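Local coordinates for probable quinone reductase Qor (NADPH:quinone reductase) (Zeta-crystallin homolog protein) (Mycobacterium tuberculosis, PDB 4RVU), which probably catalyses the NADPH-dependent reduction of quinones, binding the NADPH cofactor between its two domains, at residues K129-H134 against W285-L290; R90-S95 against S125-G130. All coordinates share one frame; numbering follows the deposited sequence.

Contact 1 (K129-H134 against W285-L290); sequences KGLTAH and WRAAEL. With NDP (NADPH dihydro-nicotinamide-adenine-dinucleotide phosphate), chain E.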
ATOM      1  N   LYS A 129     -18.277 -10.795  -7.388  1.00 16.13           N
ATOM      2  CA  LYS A 129     -18.129 -10.229  -6.058  1.00 16.07           C
ATOM      3  C   LYS A 129     -17.391 -11.178  -5.102  1.00 16.14           C
ATOM      4  O   LYS A 129     -16.626 -10.731  -4.230  1.00 16.27           O
ATOM      5  CB  LYS A 129     -19.497  -9.831  -5.524  1.00 16.10           C
ATOM      6  CG  LYS A 129     -20.170  -8.720  -6.334  1.00 16.11           C
ATOM      7  CD  LYS A 129     -21.642  -8.629  -5.910  1.00 17.47           C
ATOM      8  CE  LYS A 129     -22.585  -8.254  -7.046  1.00 17.27           C
ATOM      9  NZ  LYS A 129     -22.448  -9.049  -8.317  1.00 16.42           N
ATOM     10  N   GLY A 130     -17.607 -12.480  -5.270  1.00 16.11           N
ATOM     11  CA  GLY A 130     -16.924 -13.478  -4.463  1.00 16.10           C
ATOM     12  C   GLY A 130     -15.439 -13.608  -4.759  1.00 16.05           C
ATOM     13  O   GLY A 130     -14.631 -13.793  -3.832  1.00 16.01           O
ATOM     14  N   LEU A 131     -15.073 -13.518  -6.038  1.00 16.07           N
ATOM     15  CA  LEU A 131     -13.656 -13.494  -6.433  1.00 16.02           C
ATOM     16  C   LEU A 131     -13.009 -12.255  -5.845  1.00 15.94           C
ATOM     17  O   LEU A 131     -11.842 -12.269  -5.432  1.00 15.88           O
ATOM     18  CB  LEU A 131     -13.498 -13.503  -7.961  1.00 16.06           C
ATOM     19  CG  LEU A 131     -13.900 -14.754  -8.746  1.00 16.14           C
ATOM     20  CD1 LEU A 131     -13.906 -14.471 -10.256  1.00 16.17           C
ATOM     21  CD2 LEU A 131     -12.955 -15.907  -8.434  1.00 16.14           C
ATOM     22  N   THR A 132     -13.769 -11.168  -5.795  1.00 15.92           N
ATOM     23  CA  THR A 132     -13.258  -9.924  -5.222  1.00 15.85           C
ATOM     24  C   THR A 132     -13.046 -10.063  -3.717  1.00 15.81           C
ATOM     25  O   THR A 132     -11.991  -9.702  -3.210  1.00 15.74           O
ATOM     26  CB  THR A 132     -14.185  -8.751  -5.530  1.00 15.85           C
ATOM     27  OG1 THR A 132     -14.277  -8.592  -6.954  1.00 16.04           O
ATOM     28  CG2 THR A 132     -13.656  -7.461  -4.910  1.00 16.34           C
ATOM     29  N   ALA A 133     -14.034 -10.594  -3.002  1.00 15.85           N
ATOM     30  CA  ALA A 133     -13.852 -10.844  -1.572  1.00 16.09           C
ATOM     31  C   ALA A 133     -12.658 -11.769  -1.337  1.00 15.80           C
ATOM     32  O   ALA A 133     -11.866 -11.545  -0.419  1.00 15.87           O
ATOM     33  CB  ALA A 133     -15.126 -11.421  -0.950  1.00 15.88           C
ATOM     34  N   HIS A 134     -12.502 -12.787  -2.180  1.00 15.85           N
ATOM     35  CA  HIS A 134     -11.378 -13.708  -2.026  1.00 15.84           C
ATOM     36  C   HIS A 134     -10.045 -12.973  -2.111  1.00 15.76           C
ATOM     37  O   HIS A 134      -9.202 -13.108  -1.221  1.00 15.71           O
ATOM     38  CB  HIS A 134     -11.404 -14.816  -3.081  1.00 15.90           C
ATOM     39  CG  HIS A 134     -10.326 -15.837  -2.900  1.00 15.90           C
ATOM     40  ND1 HIS A 134      -9.052 -15.679  -3.411  1.00 15.86           N
ATOM     41  CD2 HIS A 134     -10.320 -17.021  -2.239  1.00 15.93           C
ATOM     42  CE1 HIS A 134      -8.318 -16.729  -3.087  1.00 15.86           C
ATOM     43  NE2 HIS A 134      -9.064 -17.558  -2.374  1.00 15.91           N
ATOM     44  N   TRP A 285      -8.160 -21.129  -9.143  1.00 20.89           N
ATOM     45  CA  TRP A 285      -7.861 -21.270  -7.727  1.00 20.48           C
ATOM     46  C   TRP A 285      -8.843 -20.479  -6.876  1.00 20.76           C
ATOM     47  O   TRP A 285      -9.433 -21.020  -5.937  1.00 20.39           O
ATOM     48  CB  TRP A 285      -6.415 -20.835  -7.452  1.00 20.88           C
ATOM     49  CG  TRP A 285      -6.128 -20.576  -6.004  1.00 22.00           C
ATOM     50  CD1 TRP A 285      -6.265 -21.458  -4.971  1.00 22.66           C
ATOM     51  CD2 TRP A 285      -5.642 -19.352  -5.428  1.00 21.75           C
ATOM     52  NE1 TRP A 285      -5.904 -20.857  -3.791  1.00 21.61           N
ATOM     53  CE2 TRP A 285      -5.513 -19.569  -4.044  1.00 22.04           C
ATOM     54  CE3 TRP A 285      -5.304 -18.103  -5.953  1.00 21.60           C
ATOM     55  CZ2 TRP A 285      -5.059 -18.567  -3.170  1.00 21.63           C
ATOM     56  CZ3 TRP A 285      -4.854 -17.114  -5.090  1.00 21.39           C
ATOM     57  CH2 TRP A 285      -4.738 -17.352  -3.713  1.00 22.02           C
ATOM     58  N   ARG A 286      -9.029 -19.201  -7.209  1.00 16.28           N
ATOM     59  CA  ARG A 286      -9.976 -18.362  -6.480  1.00 16.08           C
ATOM     60  C   ARG A 286     -11.424 -18.846  -6.611  1.00 16.41           C
ATOM     61  O   ARG A 286     -12.183 -18.847  -5.637  1.00 16.33           O
ATOM     62  CB  ARG A 286      -9.867 -16.902  -6.939  1.00 16.03           C
ATOM     63  CG  ARG A 286      -8.452 -16.317  -6.813  1.00 15.97           C
ATOM     64  CD  ARG A 286      -8.466 -14.792  -6.844  1.00 15.89           C
ATOM     65  NE  ARG A 286      -7.109 -14.250  -6.943  1.00 15.82           N
ATOM     66  CZ  ARG A 286      -6.318 -13.989  -5.908  1.00 16.16           C
ATOM     67  NH1 ARG A 286      -5.098 -13.499  -6.113  1.00 15.70           N
ATOM     68  NH2 ARG A 286      -6.736 -14.210  -4.671  1.00 15.75           N
ATOM     69  N   ALA A 287     -11.812 -19.243  -7.818  1.00 16.90           N
ATOM     70  CA  ALA A 287     -13.176 -19.721  -8.050  1.00 16.51           C
ATOM     71  C   ALA A 287     -13.445 -20.985  -7.232  1.00 17.36           C
ATOM     72  O   ALA A 287     -14.508 -21.135  -6.628  1.00 17.56           O
ATOM     73  CB  ALA A 287     -13.405 -19.972  -9.529  1.00 16.48           C
ATOM     74  N   ALA A 288     -12.474 -21.887  -7.206  1.00 19.40           N
ATOM     75  CA  ALA A 288     -12.596 -23.112  -6.410  1.00 19.26           C
ATOM     76  C   ALA A 288     -12.701 -22.837  -4.908  1.00 19.47           C
ATOM     77  O   ALA A 288     -13.536 -23.442  -4.225  1.00 19.39           O
ATOM     78  CB  ALA A 288     -11.441 -24.064  -6.710  1.00 20.88           C
ATOM     79  N   GLU A 289     -11.866 -21.940  -4.379  1.00 21.85           N
ATOM     80  CA  GLU A 289     -11.971 -21.581  -2.963  1.00 21.80           C
ATOM     81  C   GLU A 289     -13.321 -20.919  -2.669  1.00 22.22           C
ATOM     82  O   GLU A 289     -13.905 -21.139  -1.606  1.00 21.53           O
ATOM     83  CB  GLU A 289     -10.795 -20.700  -2.499  1.00 21.64           C
ATOM     84  CG  GLU A 289      -9.415 -21.344  -2.679  1.00 22.65           C
ATOM     85  CD  GLU A 289      -8.385 -20.906  -1.625  1.00 23.99           C
ATOM     86  OE1 GLU A 289      -8.518 -19.799  -1.049  1.00 23.21           O
ATOM     87  OE2 GLU A 289      -7.427 -21.676  -1.378  1.00 25.57           O
ATOM     88  N   LEU A 290     -13.826 -20.118  -3.607  1.00 16.23           N
ATOM     89  CA  LEU A 290     -15.170 -19.540  -3.449  1.00 16.24           C
ATOM     90  C   LEU A 290     -16.267 -20.606  -3.380  1.00 16.90           C
ATOM     91  O   LEU A 290     -17.128 -20.570  -2.492  1.00 16.85           O
ATOM     92  CB  LEU A 290     -15.479 -18.545  -4.575  1.00 16.24           C
ATOM     93  CG  LEU A 290     -16.906 -17.978  -4.630  1.00 16.90           C
ATOM     94  CD1 LEU A 290     -17.228 -17.147  -3.389  1.00 16.79           C
ATOM     95  CD2 LEU A 290     -17.107 -17.154  -5.895  1.00 16.32           C
TER
HETATM   96  PA  NDP E 401     -23.013  -2.809  -3.547  1.00 22.77           P
HETATM   97  O1A NDP E 401     -24.021  -3.919  -3.645  1.00 20.89           O
HETATM   98  O2A NDP E 401     -22.085  -2.755  -2.368  1.00 21.76           O
HETATM   99  O5B NDP E 401     -23.785  -1.404  -3.659  1.00 22.87           O
HETATM  100  C5B NDP E 401     -23.124  -0.191  -3.313  1.00 23.23           C
HETATM  101  C4B NDP E 401     -23.425   0.104  -1.853  1.00 22.06           C
HETATM  102  O4B NDP E 401     -22.573   1.133  -1.348  1.00 22.25           O
HETATM  103  C3B NDP E 401     -24.841   0.619  -1.672  1.00 23.81           C
HETATM  104  O3B NDP E 401     -25.773  -0.448  -1.485  1.00 23.37           O
HETATM  105  C2B NDP E 401     -24.737   1.501  -0.445  1.00 21.86           C
HETATM  106  O2B NDP E 401     -25.123   0.790   0.723  1.00 21.16           O
HETATM  107  C1B NDP E 401     -23.269   1.892  -0.360  1.00 20.98           C
HETATM  108  N9A NDP E 401     -23.184   3.344  -0.640  1.00 21.62           N
HETATM  109  C8A NDP E 401     -22.712   4.281   0.198  1.00 21.38           C
HETATM  110  N7A NDP E 401     -22.791   5.514  -0.355  1.00 21.44           N
HETATM  111  C5A NDP E 401     -23.337   5.375  -1.574  1.00 22.16           C
HETATM  112  C6A NDP E 401     -23.704   6.279  -2.688  1.00 22.38           C
HETATM  113  N6A NDP E 401     -23.495   7.611  -2.596  1.00 22.83           N
HETATM  114  N1A NDP E 401     -24.253   5.729  -3.791  1.00 23.18           N
HETATM  115  C2A NDP E 401     -24.463   4.405  -3.887  1.00 22.52           C
HETATM  116  N3A NDP E 401     -24.156   3.528  -2.918  1.00 21.68           N
HETATM  117  C4A NDP E 401     -23.598   3.942  -1.757  1.00 22.67           C
HETATM  118  O3  NDP E 401     -22.148  -2.803  -4.897  1.00 22.41           O
HETATM  119  PN  NDP E 401     -21.210  -4.038  -5.308  1.00 22.37           P
HETATM  120  O1N NDP E 401     -21.295  -5.090  -4.235  1.00 21.87           O
HETATM  121  O2N NDP E 401     -21.511  -4.379  -6.744  1.00 21.62           O
HETATM  122  O5D NDP E 401     -19.745  -3.385  -5.252  1.00 21.82           O
HETATM  123  C5D NDP E 401     -19.247  -2.828  -4.039  1.00 22.07           C
HETATM  124  C4D NDP E 401     -18.142  -1.829  -4.348  1.00 21.71           C
HETATM  125  O4D NDP E 401     -16.949  -2.523  -4.707  1.00 22.58           O
HETATM  126  C3D NDP E 401     -18.505  -0.961  -5.536  1.00 22.96           C
HETATM  127  O3D NDP E 401     -18.024   0.358  -5.283  1.00 23.24           O
HETATM  128  C2D NDP E 401     -17.742  -1.557  -6.699  1.00 26.23           C
HETATM  129  O2D NDP E 401     -17.385  -0.537  -7.633  1.00 23.50           O
HETATM  130  C1D NDP E 401     -16.520  -2.150  -6.016  1.00 23.98           C
HETATM  131  N1N NDP E 401     -15.970  -3.332  -6.681  1.00 23.77           N
HETATM  132  C2N NDP E 401     -14.658  -3.363  -6.929  1.00 22.62           C
HETATM  133  C3N NDP E 401     -14.050  -4.450  -7.538  1.00 21.95           C
HETATM  134  C7N NDP E 401     -12.572  -4.413  -7.792  1.00 22.46           C
HETATM  135  O7N NDP E 401     -12.026  -5.393  -8.266  1.00 22.30           O
HETATM  136  N7N NDP E 401     -11.896  -3.308  -7.482  1.00 20.89           N
HETATM  137  C4N NDP E 401     -14.852  -5.664  -7.942  1.00 21.43           C
HETATM  138  C5N NDP E 401     -16.262  -5.509  -7.606  1.00 22.26           C
HETATM  139  C6N NDP E 401     -16.759  -4.365  -6.991  1.00 22.39           C
HETATM  140  P2B NDP E 401     -25.428   1.568   2.097  1.00 21.70           P
HETATM  141  O1X NDP E 401     -24.955   2.970   1.838  1.00 23.18           O
HETATM  142  O2X NDP E 401     -26.914   1.445   2.272  1.00 24.31           O
HETATM  143  O3X NDP E 401     -24.639   0.819   3.131  1.00 23.75           O

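Contact 2 (R90-S95 against S125-G130); sequences RVVSAS and SALLKG. With NDP (NADPH dihydro-nicotinamide-adenine-dinucleotide phosphate), chain E.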
ATOM      1  N   ARG A  90     -23.057 -25.880 -17.512  1.00 18.81           N
ATOM      2  CA  ARG A  90     -23.484 -24.672 -16.808  1.00 19.04           C
ATOM      3  C   ARG A  90     -22.221 -23.986 -16.315  1.00 17.80           C
ATOM      4  O   ARG A  90     -21.400 -24.610 -15.630  1.00 18.11           O
ATOM      5  CB  ARG A  90     -24.358 -25.009 -15.597  1.00 19.61           C
ATOM      6  CG  ARG A  90     -25.753 -25.500 -15.917  1.00 21.85           C
ATOM      7  CD  ARG A  90     -26.439 -26.007 -14.636  1.00 22.58           C
ATOM      8  NE  ARG A  90     -26.786 -24.900 -13.769  1.00 20.48           N
ATOM      9  CZ  ARG A  90     -26.491 -24.815 -12.475  1.00 20.65           C
ATOM     10  NH1 ARG A  90     -25.851 -25.799 -11.843  1.00 19.47           N
ATOM     11  NH2 ARG A  90     -26.851 -23.734 -11.808  1.00 20.00           N
ATOM     12  N   VAL A  91     -22.057 -22.718 -16.667  1.00 17.03           N
ATOM     13  CA  VAL A  91     -20.802 -22.027 -16.375  1.00 16.94           C
ATOM     14  C   VAL A  91     -21.063 -20.611 -15.897  1.00 16.87           C
ATOM     15  O   VAL A  91     -22.164 -20.088 -16.059  1.00 16.90           O
ATOM     16  CB  VAL A  91     -19.865 -21.991 -17.597  1.00 16.95           C
ATOM     17  CG1 VAL A  91     -19.409 -23.398 -17.985  1.00 17.01           C
ATOM     18  CG2 VAL A  91     -20.522 -21.266 -18.770  1.00 16.98           C
ATOM     19  N   VAL A  92     -20.053 -19.988 -15.307  1.00 16.79           N
ATOM     20  CA  VAL A  92     -20.205 -18.624 -14.843  1.00 16.72           C
ATOM     21  C   VAL A  92     -18.888 -17.883 -15.058  1.00 16.64           C
ATOM     22  O   VAL A  92     -17.812 -18.457 -14.904  1.00 16.62           O
ATOM     23  CB  VAL A  92     -20.686 -18.577 -13.366  1.00 16.69           C
ATOM     24  CG1 VAL A  92     -19.704 -19.286 -12.435  1.00 16.66           C
ATOM     25  CG2 VAL A  92     -20.936 -17.137 -12.912  1.00 16.63           C
ATOM     26  N   SER A  93     -18.986 -16.621 -15.461  1.00 16.60           N
ATOM     27  CA  SER A  93     -17.798 -15.800 -15.691  1.00 16.53           C
ATOM     28  C   SER A  93     -18.067 -14.401 -15.203  1.00 16.47           C
ATOM     29  O   SER A  93     -19.216 -13.944 -15.187  1.00 16.49           O
ATOM     30  CB  SER A  93     -17.443 -15.768 -17.179  1.00 16.56           C
ATOM     31  OG  SER A  93     -16.220 -15.066 -17.409  1.00 16.49           O
ATOM     32  N   ALA A  94     -16.998 -13.726 -14.792  1.00 16.39           N
ATOM     33  CA  ALA A  94     -17.053 -12.332 -14.380  1.00 16.32           C
ATOM     34  C   ALA A  94     -16.301 -11.489 -15.407  1.00 16.29           C
ATOM     35  O   ALA A  94     -16.063 -10.303 -15.183  1.00 16.23           O
ATOM     36  CB  ALA A  94     -16.397 -12.169 -13.016  1.00 16.25           C
ATOM     37  N   SER A  95     -15.942 -12.110 -16.528  1.00 16.68           N
ATOM     38  CA  SER A  95     -15.092 -11.477 -17.530  1.00 17.81           C
ATOM     39  C   SER A  95     -15.701 -11.539 -18.922  1.00 17.87           C
ATOM     40  O   SER A  95     -14.984 -11.523 -19.914  1.00 18.20           O
ATOM     41  CB  SER A  95     -13.727 -12.166 -17.539  1.00 17.01           C
ATOM     42  OG  SER A  95     -13.128 -12.092 -16.261  1.00 17.11           O
ATOM     43  N   SER A 125     -24.868 -14.262  -8.702  1.00 16.56           N
ATOM     44  CA  SER A 125     -24.821 -13.393  -7.537  1.00 16.49           C
ATOM     45  C   SER A 125     -23.438 -13.441  -6.902  1.00 16.42           C
ATOM     46  O   SER A 125     -23.019 -12.495  -6.238  1.00 16.35           O
ATOM     47  CB  SER A 125     -25.845 -13.842  -6.497  1.00 16.53           C
ATOM     48  OG  SER A 125     -27.165 -13.531  -6.896  1.00 16.58           O
ATOM     49  N   ALA A 126     -22.736 -14.549  -7.112  1.00 16.44           N
ATOM     50  CA  ALA A 126     -21.578 -14.889  -6.284  1.00 16.38           C
ATOM     51  C   ALA A 126     -20.220 -14.660  -6.929  1.00 16.34           C
ATOM     52  O   ALA A 126     -19.271 -14.292  -6.237  1.00 16.27           O
ATOM     53  CB  ALA A 126     -21.681 -16.338  -5.812  1.00 16.43           C
ATOM     54  N   LEU A 127     -20.091 -14.905  -8.231  1.00 16.37           N
ATOM     55  CA  LEU A 127     -18.749 -14.992  -8.829  1.00 16.34           C
ATOM     56  C   LEU A 127     -17.902 -13.719  -8.826  1.00 16.26           C
ATOM     57  O   LEU A 127     -16.828 -13.706  -8.230  1.00 16.20           O
ATOM     58  CB  LEU A 127     -18.778 -15.589 -10.245  1.00 16.40           C
ATOM     59  CG  LEU A 127     -17.344 -15.912 -10.707  1.00 16.37           C
ATOM     60  CD1 LEU A 127     -16.759 -17.112  -9.943  1.00 16.38           C
ATOM     61  CD2 LEU A 127     -17.218 -16.117 -12.216  1.00 16.42           C
ATOM     62  N   LEU A 128     -18.338 -12.661  -9.504  1.00 16.25           N
ATOM     63  CA  LEU A 128     -17.496 -11.456  -9.578  1.00 16.18           C
ATOM     64  C   LEU A 128     -17.224 -10.912  -8.185  1.00 16.11           C
ATOM     65  O   LEU A 128     -16.079 -10.612  -7.830  1.00 16.04           O
ATOM     66  CB  LEU A 128     -18.144 -10.367 -10.448  1.00 16.18           C
ATOM     67  CG  LEU A 128     -17.225  -9.194 -10.841  1.00 16.11           C
ATOM     68  CD1 LEU A 128     -17.660  -8.574 -12.170  1.00 16.14           C
ATOM     69  CD2 LEU A 128     -17.181  -8.115  -9.764  1.00 16.05           C
ATOM     70  N   LYS A 129     -18.277 -10.795  -7.388  1.00 16.13           N
ATOM     71  CA  LYS A 129     -18.129 -10.229  -6.058  1.00 16.07           C
ATOM     72  C   LYS A 129     -17.391 -11.178  -5.102  1.00 16.14           C
ATOM     73  O   LYS A 129     -16.626 -10.731  -4.230  1.00 16.27           O
ATOM     74  CB  LYS A 129     -19.497  -9.831  -5.524  1.00 16.10           C
ATOM     75  CG  LYS A 129     -20.170  -8.720  -6.334  1.00 16.11           C
ATOM     76  CD  LYS A 129     -21.642  -8.629  -5.910  1.00 17.47           C
ATOM     77  CE  LYS A 129     -22.585  -8.254  -7.046  1.00 17.27           C
ATOM     78  NZ  LYS A 129     -22.448  -9.049  -8.317  1.00 16.42           N
ATOM     79  N   GLY A 130     -17.607 -12.480  -5.270  1.00 16.11           N
ATOM     80  CA  GLY A 130     -16.924 -13.478  -4.463  1.00 16.10           C
ATOM     81  C   GLY A 130     -15.439 -13.608  -4.759  1.00 16.05           C
ATOM     82  O   GLY A 130     -14.631 -13.793  -3.832  1.00 16.01           O
TER
HETATM   83  PA  NDP E 401     -23.013  -2.809  -3.547  1.00 22.77           P
HETATM   84  O1A NDP E 401     -24.021  -3.919  -3.645  1.00 20.89           O
HETATM   85  O2A NDP E 401     -22.085  -2.755  -2.368  1.00 21.76           O
HETATM   86  O5B NDP E 401     -23.785  -1.404  -3.659  1.00 22.87           O
HETATM   87  C5B NDP E 401     -23.124  -0.191  -3.313  1.00 23.23           C
HETATM   88  C4B NDP E 401     -23.425   0.104  -1.853  1.00 22.06           C
HETATM   89  O4B NDP E 401     -22.573   1.133  -1.348  1.00 22.25           O
HETATM   90  C3B NDP E 401     -24.841   0.619  -1.672  1.00 23.81           C
HETATM   91  O3B NDP E 401     -25.773  -0.448  -1.485  1.00 23.37           O
HETATM   92  C2B NDP E 401     -24.737   1.501  -0.445  1.00 21.86           C
HETATM   93  O2B NDP E 401     -25.123   0.790   0.723  1.00 21.16           O
HETATM   94  C1B NDP E 401     -23.269   1.892  -0.360  1.00 20.98           C
HETATM   95  N9A NDP E 401     -23.184   3.344  -0.640  1.00 21.62           N
HETATM   96  C8A NDP E 401     -22.712   4.281   0.198  1.00 21.38           C
HETATM   97  N7A NDP E 401     -22.791   5.514  -0.355  1.00 21.44           N
HETATM   98  C5A NDP E 401     -23.337   5.375  -1.574  1.00 22.16           C
HETATM   99  C6A NDP E 401     -23.704   6.279  -2.688  1.00 22.38           C
HETATM  100  N6A NDP E 401     -23.495   7.611  -2.596  1.00 22.83           N
HETATM  101  N1A NDP E 401     -24.253   5.729  -3.791  1.00 23.18           N
HETATM  102  C2A NDP E 401     -24.463   4.405  -3.887  1.00 22.52           C
HETATM  103  N3A NDP E 401     -24.156   3.528  -2.918  1.00 21.68           N
HETATM  104  C4A NDP E 401     -23.598   3.942  -1.757  1.00 22.67           C
HETATM  105  O3  NDP E 401     -22.148  -2.803  -4.897  1.00 22.41           O
HETATM  106  PN  NDP E 401     -21.210  -4.038  -5.308  1.00 22.37           P
HETATM  107  O1N NDP E 401     -21.295  -5.090  -4.235  1.00 21.87           O
HETATM  108  O2N NDP E 401     -21.511  -4.379  -6.744  1.00 21.62           O
HETATM  109  O5D NDP E 401     -19.745  -3.385  -5.252  1.00 21.82           O
HETATM  110  C5D NDP E 401     -19.247  -2.828  -4.039  1.00 22.07           C
HETATM  111  C4D NDP E 401     -18.142  -1.829  -4.348  1.00 21.71           C
HETATM  112  O4D NDP E 401     -16.949  -2.523  -4.707  1.00 22.58           O
HETATM  113  C3D NDP E 401     -18.505  -0.961  -5.536  1.00 22.96           C
HETATM  114  O3D NDP E 401     -18.024   0.358  -5.283  1.00 23.24           O
HETATM  115  C2D NDP E 401     -17.742  -1.557  -6.699  1.00 26.23           C
HETATM  116  O2D NDP E 401     -17.385  -0.537  -7.633  1.00 23.50           O
HETATM  117  C1D NDP E 401     -16.520  -2.150  -6.016  1.00 23.98           C
HETATM  118  N1N NDP E 401     -15.970  -3.332  -6.681  1.00 23.77           N
HETATM  119  C2N NDP E 401     -14.658  -3.363  -6.929  1.00 22.62           C
HETATM  120  C3N NDP E 401     -14.050  -4.450  -7.538  1.00 21.95           C
HETATM  121  C7N NDP E 401     -12.572  -4.413  -7.792  1.00 22.46           C
HETATM  122  O7N NDP E 401     -12.026  -5.393  -8.266  1.00 22.30           O
HETATM  123  N7N NDP E 401     -11.896  -3.308  -7.482  1.00 20.89           N
HETATM  124  C4N NDP E 401     -14.852  -5.664  -7.942  1.00 21.43           C
HETATM  125  C5N NDP E 401     -16.262  -5.509  -7.606  1.00 22.26           C
HETATM  126  C6N NDP E 401     -16.759  -4.365  -6.991  1.00 22.39           C
HETATM  127  P2B NDP E 401     -25.428   1.568   2.097  1.00 21.70           P
HETATM  128  O1X NDP E 401     -24.955   2.970   1.838  1.00 23.18           O
HETATM  129  O2X NDP E 401     -26.914   1.445   2.272  1.00 24.31           O
HETATM  130  O3X NDP E 401     -24.639   0.819   3.131  1.00 23.75           O

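Contact 1 (K129-H134 against W285-L290)
Helices 129-134 and 285-290 cross almost at right angles, their axes 9.3 Å apart at closest approach and their N-to-C directions 100° apart. In this medium-chain dehydrogenase/reductase fold they belong to helix 120-140, which passes the cofactor, and helix 280-295. His134, with CG anti to the backbone N (chi1 -176°), extends its imidazole to the opposing helix, where both ring nitrogens are gripped in the ring plane. His134 ND1 accepts from Arg286 NH2 at 3.0 Å; His134 NE2 donates to Glu289 OE1 at 2.7 Å and meets that oxygen from above the carboxylate plane. Together the two bonds fix the ring's rotation, and Lys138 forms a salt bridge to the same carboxylate oxygen. Arg286 CA sits over the centre of one imidazole face, a CH-pi contact. At the ring edge, CE1 points at the six-membered ring of Trp285 in an edge-to-face pair with planes at 89°. Arg286 runs extended past the histidine and gives its NE to Phe276 O. Alongside, Leu131 CD2 lies 3.6 Å from Arg286 CB, and Leu290 CD1 rests 3.8 Å from Gly130 CA. Thr132 faces the cofactor instead: OG1, hydrogen-bonded to Leu128 O, lies 3.1 Å from C4N of NADPH.

Contact 2 (R90-S95 against S125-G130)
Leu128 CD2 approaches the dihydronicotinamide of NADPH nearly in the ring plane, from beyond its C4N-C5N side, 3.5 Å from C5N, with C4N, the hydride-bearing carbon, next at 3.8 Å from the same methyl. No aromatic ring or guanidinium joins strand to helix here; apolar side chains do. Strand 90-93, in the GroES-like domain between strands 67-74 and 111-113, packs its end and the following turn on helix 120-140. Leu127 reaches over with CG anti to the backbone N (chi1 -169°), laying CD2 against the main chain, 3.5 Å from Ala94 N and close to Ser93 CA and Val92 O. Val92 meets it obliquely, CG2 lying 3.8 Å from Leu127 CB. Further along, Ala94 CB abuts Leu128 CB at 3.6 Å, so the leucine that touches the cofactor is backed by the turn after the strand. The helix is kinked here: the amides of Leu128 and Lys129 lack a bond to the preceding turn, and Glu66 OE2 takes that of Leu128, while Glu66 OE1 forms a salt bridge with Lys129 NZ. Where the strand ends, Ser93 OG, also bonded to Leu110 O, accepts from Ser95 N at 3.1 Å, forming an ST turn.

Along the chain, contact 2 comes first: from strand 90-93 the polypeptide passes through strands 103-107 and 111-113 and enters helix 120-140, closing a loop of about 30 residues. The same helix then begins contact 1, whose far longer loop takes in the six-stranded parallel nucleotide-binding sheet before helix 280-295 returns. The loops follow one another rather than nest, overlapping at Lys129 and Gly130. Helix 120-140 is common to both, joined to the GroES-like sheet by contact 2 and to helix 280-295 by contact 1. The two contacts meet where Leu290 CD2 packs 3.6 Å from Ala126 O, and both reach NADPH.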